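Local structure of glutamate receptor kainate-like protein (Pleurobrachia bachei, 4ZDM) at residues 36-48 and 238-251. The protein binds glycine in its ligand-binding domain and probably serves as a subunit of a glycine-activated, glutamate-receptor-type ion channel. Numbering follows the deposited sequence. Where two conformers were deposited one is given.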
# COMPACT_ATOMS: atom_id res chain seq x y z
N CYS A 36 -6.00 11.16 13.66
CA CYS A 36 -5.61 12.55 13.68
C CYS A 36 -6.61 13.46 12.96
O CYS A 36 -6.39 14.66 12.85
CB CYS A 36 -4.25 12.75 13.01
SG CYS A 36 -2.81 12.01 13.83
N TYR A 37 -7.71 12.89 12.44
CA TYR A 37 -8.65 13.62 11.59
C TYR A 37 -10.08 13.56 12.06
O TYR A 37 -10.47 12.61 12.74
CB TYR A 37 -8.60 13.05 10.16
CG TYR A 37 -7.26 13.19 9.48
CD1 TYR A 37 -6.21 12.26 9.72
CD2 TYR A 37 -6.99 14.27 8.66
CE1 TYR A 37 -4.99 12.38 9.11
CE2 TYR A 37 -5.76 14.38 8.05
CZ TYR A 37 -4.78 13.46 8.27
OH TYR A 37 -3.57 13.66 7.67
N THR A 38 -10.85 14.57 11.65
CA THR A 38 -12.31 14.58 11.76
C THR A 38 -12.90 14.97 10.40
O THR A 38 -12.15 15.17 9.44
CB THR A 38 -12.83 15.58 12.83
OG1 THR A 38 -12.44 16.91 12.42
CG2 THR A 38 -12.30 15.23 14.22
N GLY A 39 -14.23 14.98 10.30
CA GLY A 39 -14.94 15.36 9.09
C GLY A 39 -15.97 14.33 8.68
O GLY A 39 -15.95 13.18 9.10
N VAL A 40 -16.88 14.76 7.83
CA VAL A 40 -17.96 13.91 7.33
C VAL A 40 -17.41 12.62 6.77
O VAL A 40 -17.87 11.50 7.08
CB VAL A 40 -18.79 14.65 6.26
CG1 VAL A 40 -19.77 13.70 5.59
CG2 VAL A 40 -19.49 15.85 6.85
N ASN A 41 -16.42 12.74 5.91
CA ASN A 41 -15.95 11.57 5.17
C ASN A 41 -15.07 10.67 6.04
O ASN A 41 -15.00 9.46 5.80
CB ASN A 41 -15.17 11.99 3.93
CG ASN A 41 -16.01 12.66 2.88
OD1 ASN A 41 -17.06 13.26 3.17
ND2 ASN A 41 -15.52 12.66 1.64
N VAL A 42 -14.37 11.26 7.03
CA VAL A 42 -13.60 10.50 7.99
C VAL A 42 -14.55 9.60 8.77
O VAL A 42 -14.26 8.43 8.99
CB VAL A 42 -12.79 11.47 8.90
CG1 VAL A 42 -12.10 10.72 9.99
CG2 VAL A 42 -11.82 12.24 8.03
N GLU A 43 -15.70 10.16 9.18
CA GLU A 43 -16.67 9.34 9.87
C GLU A 43 -17.33 8.29 8.96
O GLU A 43 -17.52 7.12 9.36
CB GLU A 43 -17.75 10.22 10.53
CG GLU A 43 -17.14 11.09 11.63
CD GLU A 43 -18.17 11.67 12.60
OE1 GLU A 43 -17.99 12.86 12.91
OE2 GLU A 43 -19.05 10.90 13.05
N ILE A 44 -17.60 8.64 7.71
CA ILE A 44 -18.11 7.65 6.76
C ILE A 44 -17.14 6.47 6.64
O ILE A 44 -17.52 5.31 6.66
CB ILE A 44 -18.39 8.27 5.38
CG1 ILE A 44 -19.59 9.19 5.46
CG2 ILE A 44 -18.60 7.19 4.29
CD1 ILE A 44 -19.86 9.97 4.19
N VAL A 45 -15.86 6.78 6.47
CA VAL A 45 -14.87 5.73 6.32
C VAL A 45 -14.76 4.86 7.58
O VAL A 45 -14.57 3.65 7.46
CB VAL A 45 -13.49 6.34 5.92
CG1 VAL A 45 -12.35 5.35 6.09
CG2 VAL A 45 -13.55 6.86 4.47
N SER A 46 -14.79 5.47 8.76
CA SER A 46 -14.75 4.68 9.98
C SER A 46 -15.90 3.69 10.04
O SER A 46 -15.69 2.50 10.33
CB SER A 46 -14.74 5.62 11.16
OG SER A 46 -14.78 4.85 12.35
N MET A 47 -17.11 4.14 9.73
CA MET A 47 -18.24 3.23 9.74
C MET A 47 -18.13 2.17 8.65
O MET A 47 -18.49 1.01 8.84
CB MET A 47 -19.55 4.03 9.58
CG MET A 47 -19.84 4.96 10.71
SD MET A 47 -21.46 5.76 10.52
CE MET A 47 -21.48 6.05 8.74
N MET A 48 -17.63 2.57 7.48
CA MET A 48 -17.45 1.62 6.39
C MET A 48 -16.45 0.54 6.73
O MET A 48 -16.65 -0.62 6.41
CB MET A 48 -17.03 2.40 5.13
CG MET A 48 -16.98 1.58 3.89
SD MET A 48 -16.33 2.46 2.45
CE MET A 48 -17.72 3.46 2.02
N ILE A 238 -26.22 4.19 4.12
CA ILE A 238 -26.14 5.42 4.90
C ILE A 238 -26.73 6.61 4.14
O ILE A 238 -27.23 7.54 4.76
CB ILE A 238 -24.71 5.73 5.37
CG1 ILE A 238 -23.64 5.74 4.28
CG2 ILE A 238 -24.33 4.73 6.47
CD1 ILE A 238 -22.35 6.42 4.68
N ARG A 239 -26.75 6.60 2.82
CA ARG A 239 -27.40 7.67 2.09
C ARG A 239 -28.90 7.59 2.26
O ARG A 239 -29.55 8.59 2.62
CB ARG A 239 -27.00 7.60 0.59
CG ARG A 239 -27.49 8.82 -0.21
CD ARG A 239 -27.04 8.81 -1.65
NE ARG A 239 -27.75 7.84 -2.45
CZ ARG A 239 -27.44 7.50 -3.68
NH1 ARG A 239 -26.34 7.95 -4.24
NH2 ARG A 239 -28.23 6.73 -4.39
N GLU A 240 -29.46 6.42 2.00
CA GLU A 240 -30.93 6.23 2.05
C GLU A 240 -31.46 6.46 3.46
O GLU A 240 -32.56 6.97 3.62
CB GLU A 240 -31.31 4.84 1.57
CG GLU A 240 -32.83 4.59 1.43
CD GLU A 240 -33.52 4.20 2.72
OE1 GLU A 240 -34.76 4.44 2.78
OE2 GLU A 240 -32.90 3.65 3.63
N GLN A 241 -30.70 6.08 4.48
CA GLN A 241 -31.11 6.30 5.87
C GLN A 241 -31.03 7.72 6.36
O GLN A 241 -31.52 8.05 7.42
CB GLN A 241 -30.26 5.44 6.81
CG GLN A 241 -30.59 3.99 6.67
CD GLN A 241 -29.55 3.09 7.33
OE1 GLN A 241 -28.49 3.55 7.79
NE2 GLN A 241 -29.85 1.80 7.38
N GLY A 242 -30.37 8.59 5.59
CA GLY A 242 -30.19 9.97 6.01
C GLY A 242 -28.95 10.23 6.85
O GLY A 242 -28.78 11.35 7.37
N VAL A 243 -28.08 9.23 6.99
CA VAL A 243 -26.91 9.33 7.85
C VAL A 243 -25.93 10.34 7.28
O VAL A 243 -25.31 11.10 8.02
CB VAL A 243 -26.28 7.95 8.07
CG1 VAL A 243 -24.87 7.98 8.62
CG2 VAL A 243 -27.18 7.14 8.99
N ILE A 244 -25.73 10.33 5.96
CA ILE A 244 -24.81 11.29 5.36
C ILE A 244 -25.33 12.70 5.54
O ILE A 244 -24.56 13.59 5.93
CB ILE A 244 -24.58 10.96 3.90
CG1 ILE A 244 -23.98 9.56 3.74
CG2 ILE A 244 -23.67 12.00 3.28
CD1 ILE A 244 -23.74 9.13 2.32
N SER A 245 -26.63 12.93 5.31
CA SER A 245 -27.21 14.24 5.57
C SER A 245 -27.05 14.67 7.00
O SER A 245 -26.75 15.83 7.28
CB SER A 245 -28.68 14.25 5.20
OG SER A 245 -28.78 14.18 3.81
N GLU A 246 -27.24 13.75 7.93
CA GLU A 246 -27.08 14.08 9.36
C GLU A 246 -25.64 14.42 9.73
O GLU A 246 -25.41 15.35 10.50
CB GLU A 246 -27.58 12.92 10.23
CG GLU A 246 -29.08 12.68 10.18
CD GLU A 246 -29.47 11.33 10.81
OE1 GLU A 246 -28.56 10.54 11.21
OE2 GLU A 246 -30.69 11.06 10.91
N LEU A 247 -24.68 13.70 9.15
CA LEU A 247 -23.26 14.05 9.39
C LEU A 247 -22.95 15.41 8.87
O LEU A 247 -22.26 16.18 9.53
CB LEU A 247 -22.33 13.00 8.74
CG LEU A 247 -22.22 11.66 9.39
CD1 LEU A 247 -21.52 10.66 8.50
CD2 LEU A 247 -21.45 11.82 10.72
N TYR A 248 -23.40 15.70 7.66
CA TYR A 248 -23.12 17.00 7.07
C TYR A 248 -23.69 18.10 7.95
O TYR A 248 -23.01 19.09 8.27
CB TYR A 248 -23.66 17.08 5.66
CG TYR A 248 -23.12 18.25 4.88
CD1 TYR A 248 -23.69 19.51 5.04
CD2 TYR A 248 -22.04 18.12 4.04
CE1 TYR A 248 -23.18 20.59 4.37
CE2 TYR A 248 -21.55 19.18 3.34
CZ TYR A 248 -22.11 20.40 3.51
OH TYR A 248 -21.62 21.50 2.83
N ALA A 249 -24.93 17.94 8.34
CA ALA A 249 -25.56 18.94 9.22
C ALA A 249 -24.84 19.08 10.54
O ALA A 249 -24.71 20.22 11.08
CB ALA A 249 -27.03 18.58 9.43
N LYS A 250 -24.35 17.99 11.11
CA LYS A 250 -23.61 18.08 12.35
C LYS A 250 -22.38 18.97 12.20
O LYS A 250 -22.09 19.83 13.08
CB LYS A 250 -23.21 16.70 12.84
CG LYS A 250 -22.40 16.72 14.11
CD LYS A 250 -22.04 15.34 14.61
CE LYS A 250 -20.95 14.77 13.76
NZ LYS A 250 -20.53 13.48 14.37
N TYR A 251 -21.61 18.78 11.13
CA TYR A 251 -20.43 19.59 10.95
C TYR A 251 -20.75 21.03 10.60
O TYR A 251 -20.06 21.95 11.06
CB TYR A 251 -19.51 18.95 9.88
CG TYR A 251 -18.68 17.82 10.45
CD1 TYR A 251 -17.47 18.08 11.07
CD2 TYR A 251 -19.12 16.52 10.45
CE1 TYR A 251 -16.74 17.08 11.63
CE2 TYR A 251 -18.42 15.50 11.04
CZ TYR A 251 -17.22 15.77 11.62
OH TYR A 251 -16.46 14.80 12.20
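Tyr251 lays its ring against the start of helix 40-48 and uses its hydroxyl twice. The OH accepts from the backbone N of Gly39 at 2.9 Å and donates to OE1 of Glu43 at 2.6 Å, with ring and carboxylate planes 70° apart. Glycine suits the N-cap because, at phi 129°, a CB would jam against the carbonyl O of Thr38. Gly39 CA and Val40 N lie over one ring face, the latter offset toward the rim. Glu43 OE1 accepts the phenol on its anti lone pair and NZ of Lys250, at 3.0 Å, on its syn side; a weak bond from the same NZ to OE2 completes the salt bridge. A bend at chi3 (75°) in the otherwise extended lysine chain turns the ammonium to the carboxylate.

Inward, buried Val40, Ile44, Leu247, Ile238 and Ile244 pack helix 40-52 on helix 243-254 and the end of helix 228-240. Val40 CG2 rests on Tyr251 CD2 at 3.7 Å, and Leu247 CD1 meets Ile44 CG1. Phe219 of strand 205-221 lies against Ile44, in the lobe that holds both chain ends, one of two that close on glycine.

A phenylalanine in place of Tyr251 would probably keep the ring packing but cost Gly39 N its acceptor and Glu43 OE1 its phenol donor. Two donors on one oxygen should favour an ionised carboxylate, which links the first turn of helix 40-52 to helix 243-254.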